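Local coordinates for protein peroxisomal acyl-coenzyme A oxidase 1 (Arabidopsis thaliana, PDB 1W07) that catalyses the FAD-dependent desaturation of long- and medium-chain acyl-CoAs to 2-trans-enoyl-CoAs in peroxisomes, passing the electrons to O2 to give H2O2, at residues I132-Q137 with K181-A186; N219-D224 with N239-F244. The protein carries 1 engineered substitution. One frame throughout, in Å; residues are numbered along the deposited sequence.

Contact 1: residues I132-Q137 with K181-A186; sequences IGCYAQ and KVSTHA. With FAD (flavin-adenine dinucleotide), chain I.
Ile132, next to strand 133-136 of the acyl-CoA dehydrogenase-type middle domain, which carries the pyrimidine end of the flavin, is gripped by the segment that leads into strand 185-194. Two amides converge on one carbonyl, Ile132 O: Thr184 N at 2.8 Å, within the carbonyl plane, and His185 N at 3.1 Å, above that plane and on a nearly straight N-H line (170°). The Thr184 hydroxyl, set between its own backbone N and carbonyl carbon (chi1 61°), accepts from Ile132 N at 3.3 Å from OG1. This OG1 also lies in the plane of the His185 ring, hydrogen-bonded to ND1, which ties the hydroxyl in place. The backbone N and O of Ile132 are thus both held by residues 184-185. Beside them, CG2 and CD1 of Ile132 cross obliquely over Val182 CG1. Further along, Cys134 turns SG into the crowded position (chi1 55°), where it packs tightly on Ala186 CB at 3.3 Å. Ser183 OG lies against Cys134 CB but is hydrogen-bonded to Gly178 O. Leu655 of the second subunit packs on Ile132 and Thr184. Toward the flavin, Tyr135 O accepts from FAD N3 at 2.8 Å and Gln137 N, just past the strand, donates to FAD O2 at 3.0 Å, while Tyr135 OH donates to Gln137 OE1. Backbone groups thus read the N3-H and C2 carbonyl of the isoalloxazine, and the amide donated to O2 would be expected to stabilise negative charge building up near N1-C2 in the reduced flavin.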
loop_
_atom_site.group_PDB
_atom_site.type_symbol
_atom_site.label_atom_id
_atom_site.label_comp_id
_atom_site.label_asym_id
_atom_site.label_seq_id
_atom_site.Cartn_x
_atom_site.Cartn_y
_atom_site.Cartn_z
ATOM N N ILE B 132 25.659 2.929 24.165
ATOM C CA ILE B 132 24.650 2.554 23.184
ATOM C C ILE B 132 24.814 3.508 22.010
ATOM O O ILE B 132 24.705 4.727 22.159
ATOM C CB ILE B 132 23.214 2.649 23.784
ATOM C CG1 ILE B 132 23.053 1.608 24.892
ATOM C CG2 ILE B 132 22.168 2.394 22.706
ATOM C CD1 ILE B 132 21.731 1.689 25.631
ATOM N N GLY B 133 25.094 2.948 20.837
ATOM C CA GLY B 133 25.315 3.782 19.671
ATOM C C GLY B 133 24.290 3.660 18.568
ATOM O O GLY B 133 23.521 2.696 18.509
ATOM N N CYS B 134 24.288 4.656 17.690
ATOM C CA CYS B 134 23.371 4.693 16.563
ATOM C C CYS B 134 24.168 5.134 15.337
ATOM O O CYS B 134 25.319 5.544 15.465
ATOM C CB CYS B 134 22.227 5.672 16.843
ATOM S SG CYS B 134 22.725 7.358 17.278
ATOM N N TYR B 135 23.548 5.042 14.161
ATOM C CA TYR B 135 24.178 5.400 12.888
ATOM C C TYR B 135 23.600 6.734 12.414
ATOM O O TYR B 135 22.527 6.765 11.814
ATOM C CB TYR B 135 23.871 4.305 11.858
ATOM C CG TYR B 135 24.721 4.334 10.617
ATOM C CD1 TYR B 135 26.014 3.815 10.627
ATOM C CD2 TYR B 135 24.239 4.893 9.428
ATOM C CE1 TYR B 135 26.806 3.855 9.489
ATOM C CE2 TYR B 135 25.033 4.932 8.289
ATOM C CZ TYR B 135 26.316 4.415 8.331
ATOM O OH TYR B 135 27.118 4.485 7.215
ATOM N N ALA B 136 24.312 7.830 12.666
ATOM C CA ALA B 136 23.821 9.150 12.288
ATOM C C ALA B 136 24.406 9.667 10.979
ATOM O O ALA B 136 25.398 10.403 10.959
ATOM C CB ALA B 136 24.071 10.144 13.413
ATOM N N GLN B 137 23.781 9.273 9.878
ATOM C CA GLN B 137 24.264 9.710 8.583
ATOM C C GLN B 137 23.268 10.678 7.943
ATOM O O GLN B 137 23.581 11.842 7.714
ATOM C CB GLN B 137 24.497 8.477 7.699
ATOM C CG GLN B 137 24.862 8.763 6.251
ATOM C CD GLN B 137 25.234 7.499 5.492
ATOM O OE1 GLN B 137 26.278 6.898 5.740
ATOM N NE2 GLN B 137 24.365 7.075 4.579
ATOM N N LYS B 181 16.128 9.041 21.850
ATOM C CA LYS B 181 16.167 9.102 23.300
ATOM C C LYS B 181 17.134 8.132 23.964
ATOM O O LYS B 181 17.494 8.325 25.125
ATOM C CB LYS B 181 14.760 8.843 23.860
ATOM C CG LYS B 181 13.697 9.862 23.421
ATOM C CD LYS B 181 13.982 11.270 23.946
ATOM C CE LYS B 181 13.104 12.308 23.250
ATOM N NZ LYS B 181 13.443 13.697 23.674
ATOM N N VAL B 182 17.598 7.121 23.233
ATOM C CA VAL B 182 18.451 6.114 23.843
ATOM C C VAL B 182 19.960 6.214 23.721
ATOM O O VAL B 182 20.657 6.217 24.736
ATOM C CB VAL B 182 18.030 4.715 23.362
ATOM C CG1 VAL B 182 18.854 3.613 24.081
ATOM C CG2 VAL B 182 16.538 4.553 23.600
ATOM N N SER B 183 20.463 6.269 22.491
ATOM C CA SER B 183 21.895 6.292 22.270
ATOM C C SER B 183 22.656 7.332 23.067
ATOM O O SER B 183 22.227 8.482 23.200
ATOM C CB SER B 183 22.204 6.459 20.786
ATOM O OG SER B 183 21.857 5.283 20.068
ATOM N N THR B 184 23.794 6.911 23.609
ATOM C CA THR B 184 24.650 7.808 24.375
ATOM C C THR B 184 25.778 8.262 23.455
ATOM O O THR B 184 26.361 9.323 23.658
ATOM C CB THR B 184 25.281 7.103 25.604
ATOM O OG1 THR B 184 26.093 6.000 25.173
ATOM C CG2 THR B 184 24.197 6.600 26.543
ATOM N N HIS B 185 26.057 7.447 22.437
ATOM C CA HIS B 185 27.111 7.719 21.471
ATOM C C HIS B 185 26.594 7.470 20.054
ATOM O O HIS B 185 25.519 6.892 19.851
ATOM C CB HIS B 185 28.330 6.801 21.707
ATOM C CG HIS B 185 29.067 7.064 22.986
ATOM N ND1 HIS B 185 28.528 6.807 24.227
ATOM C CD2 HIS B 185 30.301 7.579 23.211
ATOM C CE1 HIS B 185 29.395 7.157 25.161
ATOM N NE2 HIS B 185 30.478 7.628 24.570
ATOM N N ALA B 186 27.377 7.888 19.071
ATOM C CA ALA B 186 26.977 7.666 17.696
ATOM C C ALA B 186 28.095 7.853 16.700
ATOM O O ALA B 186 29.039 8.610 16.932
ATOM C CB ALA B 186 25.832 8.594 17.335
HETATM P PA FAD I . 15.302 10.865 -1.896
HETATM O O1A FAD I . 16.545 10.148 -2.254
HETATM O O2A FAD I . 15.379 12.326 -1.684
HETATM O O5B FAD I . 14.192 10.536 -3.012
HETATM C C5B FAD I . 12.912 11.171 -2.989
HETATM C C4B FAD I . 12.207 10.976 -4.335
HETATM O O4B FAD I . 13.069 11.515 -5.355
HETATM C C3B FAD I . 12.025 9.489 -4.654
HETATM O O3B FAD I . 10.917 9.319 -5.541
HETATM C C2B FAD I . 13.337 9.151 -5.361
HETATM O O2B FAD I . 13.139 8.078 -6.283
HETATM C C1B FAD I . 13.553 10.434 -6.169
HETATM N N9A FAD I . 14.984 10.615 -6.509
HETATM C C8A FAD I . 15.943 11.034 -5.682
HETATM N N7A FAD I . 17.108 11.072 -6.331
HETATM C C5A FAD I . 16.892 10.670 -7.579
HETATM C C6A FAD I . 17.706 10.519 -8.694
HETATM N N6A FAD I . 19.019 10.710 -8.622
HETATM N N1A FAD I . 17.122 10.102 -9.896
HETATM C C2A FAD I . 15.750 9.839 -9.949
HETATM N N3A FAD I . 15.010 9.983 -8.864
HETATM C C4A FAD I . 15.538 10.387 -7.695
HETATM N N1 FAD I . 19.417 7.081 8.078
HETATM C C2 FAD I . 20.535 6.961 8.913
HETATM O O2 FAD I . 21.562 7.586 8.658
HETATM N N3 FAD I . 20.459 6.135 10.044
HETATM C C4 FAD I . 19.277 5.443 10.335
HETATM O O4 FAD I . 19.235 4.695 11.313
HETATM C C4X FAD I . 18.165 5.587 9.512
HETATM N N5 FAD I . 16.948 4.965 9.832
HETATM C C5X FAD I . 15.820 5.117 9.023
HETATM C C6 FAD I . 14.598 4.587 9.420
HETATM C C7 FAD I . 13.451 4.834 8.674
HETATM C C7M FAD I . 12.124 4.246 9.152
HETATM C C8 FAD I . 13.528 5.615 7.516
HETATM C C8M FAD I . 12.282 5.903 6.675
HETATM C C9 FAD I . 14.755 6.134 7.118
HETATM C C9A FAD I . 15.907 5.893 7.860
HETATM N N10 FAD I . 17.135 6.470 7.510
HETATM C C10 FAD I . 18.234 6.393 8.383
HETATM C "C1'" FAD I . 17.277 7.273 6.270
HETATM C "C2'" FAD I . 17.371 6.346 5.054
HETATM O "O2'" FAD I . 18.424 5.399 5.242
HETATM C "C3'" FAD I . 17.575 7.070 3.720
HETATM O "O3'" FAD I . 18.765 7.861 3.783
HETATM C "C4'" FAD I . 16.400 7.981 3.356
HETATM O "O4'" FAD I . 15.155 7.427 3.790
HETATM C "C5'" FAD I . 16.375 8.181 1.841
HETATM O "O5'" FAD I . 15.191 8.875 1.449
HETATM P P FAD I . 15.265 10.376 0.885
HETATM O O1P FAD I . 14.348 11.191 1.709
HETATM O O2P FAD I . 16.686 10.780 0.787
HETATM O O3P FAD I . 14.651 10.195 -0.588
#

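Contact 2: residues N219-D224 with N239-F244; sequences NITVGD and NGFLMF
Strands 220-224 and 240-244 run antiparallel, 172° between their directions, and the main bump is the Phe241 ring lying on Gly223. Phe241 holds CG in the crowded position between its N and carbonyl carbon (chi1 58°), which folds the ring back across the neighbouring strand. Gly223 CA sits over one ring face, 3.8 Å from the centroid and 25° off the normal, a CH-pi contact. Because Gly223 has no side chain, the ring can lie directly on the backbone; a CB there would run into CZ. The ring is bounded at its edge by Thr221 CG2 and by Asp224 O, the latter 3.4 Å from CE2. On this same face of the sheet, Thr221 and Met243 point the same way side by side; Met243 bends at its last torsion to bring CE within 3.7 Å of Thr221 CG2. Phe630 of the second subunit meets the Phe241 ring edge-to-face and also packs on Met243. On the other face, Leu242 CD1 settles between Ile220 CG2, at 3.8 Å, and Val222 CB, while Ile220 CD1 reaches Phe244 CD2 at 3.7 Å. The backbone ladder beneath is sound at Thr221-Met243, with Met243 N to Thr221 O at 2.9 Å, but lopsided at Gly223-Phe241: Phe241 N reaches Gly223 O at 2.9 Å, and the return bond is weak. At the end near the flavin, Asp224 OD1 accepts from Gly226 N and makes a salt bridge to Arg58, and Asn239, which touches FAD, gives ND2 to Trp175 O. Glycine beneath an aromatic ring on the adjacent antiparallel strand is the aromatic rescue of glycine in beta-sheets, here in the small three-stranded sheet of the middle domain.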
loop_
_atom_site.group_PDB
_atom_site.type_symbol
_atom_site.label_atom_id
_atom_site.label_comp_id
_atom_site.label_asym_id
_atom_site.label_seq_id
_atom_site.Cartn_x
_atom_site.Cartn_y
_atom_site.Cartn_z
ATOM N N ASN B 219 26.211 21.592 23.960
ATOM C CA ASN B 219 26.084 21.914 22.539
ATOM C C ASN B 219 25.420 20.831 21.686
ATOM O O ASN B 219 25.453 20.878 20.450
ATOM C CB ASN B 219 27.456 22.265 21.970
ATOM C CG ASN B 219 28.070 23.470 22.659
ATOM O OD1 ASN B 219 27.389 24.470 22.895
ATOM N ND2 ASN B 219 29.353 23.384 22.985
ATOM N N ILE B 220 24.800 19.862 22.347
ATOM C CA ILE B 220 24.118 18.781 21.655
ATOM C C ILE B 220 22.611 18.977 21.723
ATOM O O ILE B 220 22.043 19.077 22.805
ATOM C CB ILE B 220 24.464 17.407 22.284
ATOM C CG1 ILE B 220 25.944 17.085 22.070
ATOM C CG2 ILE B 220 23.587 16.307 21.672
ATOM C CD1 ILE B 220 26.318 16.836 20.620
ATOM N N THR B 221 21.975 19.035 20.556
ATOM C CA THR B 221 20.522 19.173 20.456
ATOM C C THR B 221 20.026 17.863 19.844
ATOM O O THR B 221 20.336 17.563 18.691
ATOM C CB THR B 221 20.137 20.345 19.548
ATOM O OG1 THR B 221 20.621 21.566 20.116
ATOM C CG2 THR B 221 18.628 20.439 19.391
ATOM N N VAL B 222 19.279 17.085 20.623
ATOM C CA VAL B 222 18.773 15.796 20.154
ATOM C C VAL B 222 17.326 15.549 20.580
ATOM O O VAL B 222 16.880 16.030 21.620
ATOM C CB VAL B 222 19.677 14.631 20.664
ATOM C CG1 VAL B 222 19.682 14.597 22.196
ATOM C CG2 VAL B 222 19.203 13.301 20.097
ATOM N N GLY B 223 16.590 14.795 19.768
ATOM C CA GLY B 223 15.204 14.507 20.087
ATOM C C GLY B 223 14.612 13.534 19.086
ATOM O O GLY B 223 15.309 13.081 18.175
ATOM N N ASP B 224 13.330 13.228 19.264
ATOM C CA ASP B 224 12.600 12.307 18.396
ATOM C C ASP B 224 11.953 13.085 17.261
ATOM O O ASP B 224 11.470 14.199 17.457
ATOM C CB ASP B 224 11.552 11.557 19.236
ATOM C CG ASP B 224 10.778 10.525 18.440
ATOM O OD1 ASP B 224 9.763 10.897 17.816
ATOM O OD2 ASP B 224 11.192 9.345 18.429
ATOM N N ASN B 239 13.426 7.264 16.348
ATOM C CA ASN B 239 14.162 7.870 15.242
ATOM C C ASN B 239 14.310 9.331 15.620
ATOM O O ASN B 239 13.341 9.980 16.038
ATOM C CB ASN B 239 13.400 7.722 13.919
ATOM C CG ASN B 239 13.296 6.276 13.477
ATOM O OD1 ASN B 239 12.283 5.621 13.702
ATOM N ND2 ASN B 239 14.367 5.763 12.873
ATOM N N GLY B 240 15.515 9.866 15.501
ATOM C CA GLY B 240 15.663 11.232 15.940
ATOM C C GLY B 240 16.383 12.218 15.071
ATOM O O GLY B 240 16.743 11.947 13.925
ATOM N N PHE B 241 16.555 13.405 15.628
ATOM C CA PHE B 241 17.272 14.445 14.926
ATOM C C PHE B 241 18.455 14.786 15.818
ATOM O O PHE B 241 18.477 14.423 16.995
ATOM C CB PHE B 241 16.362 15.651 14.676
ATOM C CG PHE B 241 15.779 16.242 15.919
ATOM C CD1 PHE B 241 16.528 17.097 16.724
ATOM C CD2 PHE B 241 14.461 15.962 16.276
ATOM C CE1 PHE B 241 15.962 17.671 17.876
ATOM C CE2 PHE B 241 13.892 16.524 17.411
ATOM C CZ PHE B 241 14.653 17.387 18.217
ATOM N N LEU B 242 19.446 15.459 15.258
ATOM C CA LEU B 242 20.636 15.803 16.026
ATOM C C LEU B 242 21.355 16.969 15.385
ATOM O O LEU B 242 21.630 16.950 14.188
ATOM C CB LEU B 242 21.581 14.600 16.093
ATOM C CG LEU B 242 22.984 14.785 16.701
ATOM C CD1 LEU B 242 22.873 15.252 18.139
ATOM C CD2 LEU B 242 23.736 13.466 16.634
ATOM N N MET B 243 21.658 17.981 16.187
ATOM C CA MET B 243 22.359 19.163 15.702
ATOM C C MET B 243 23.571 19.390 16.613
ATOM O O MET B 243 23.503 19.147 17.818
ATOM C CB MET B 243 21.445 20.404 15.741
ATOM C CG MET B 243 20.161 20.337 14.880
ATOM S SD MET B 243 19.362 21.961 14.580
ATOM C CE MET B 243 18.879 22.429 16.224
ATOM N N PHE B 244 24.681 19.836 16.036
ATOM C CA PHE B 244 25.880 20.106 16.812
ATOM C C PHE B 244 26.217 21.591 16.726
ATOM O O PHE B 244 26.253 22.155 15.632
ATOM C CB PHE B 244 27.072 19.308 16.286
ATOM C CG PHE B 244 26.774 17.863 16.025
ATOM C CD1 PHE B 244 26.198 17.466 14.822
ATOM C CD2 PHE B 244 27.090 16.897 16.968
ATOM C CE1 PHE B 244 25.942 16.129 14.559
ATOM C CE2 PHE B 244 26.840 15.553 16.715
ATOM C CZ PHE B 244 26.266 15.169 15.510
#

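How the contacts relate
Both contacts lie in the acyl-CoA dehydrogenase-type middle domain, their centres about 10 Å apart, and follow one another along the chain: contact 1 closes before contact 2 opens. They belong to different sheets. Contact 1 joins strands 133-136 and 185-194 of the mixed sheet, whereas contact 2 forms the 220-224 and 240-244 pair of a three-stranded antiparallel sheet completed by strand 173-174. Lys181 bridges them, its CE and NZ packing on Asp224 and Gly223. Asn639 of the second subunit accepts from both Lys181 NZ and Asp224 N, so the dimer partner ties the two together. Each also reaches the FAD, one through Tyr135 and Gln137, the other through Asn239.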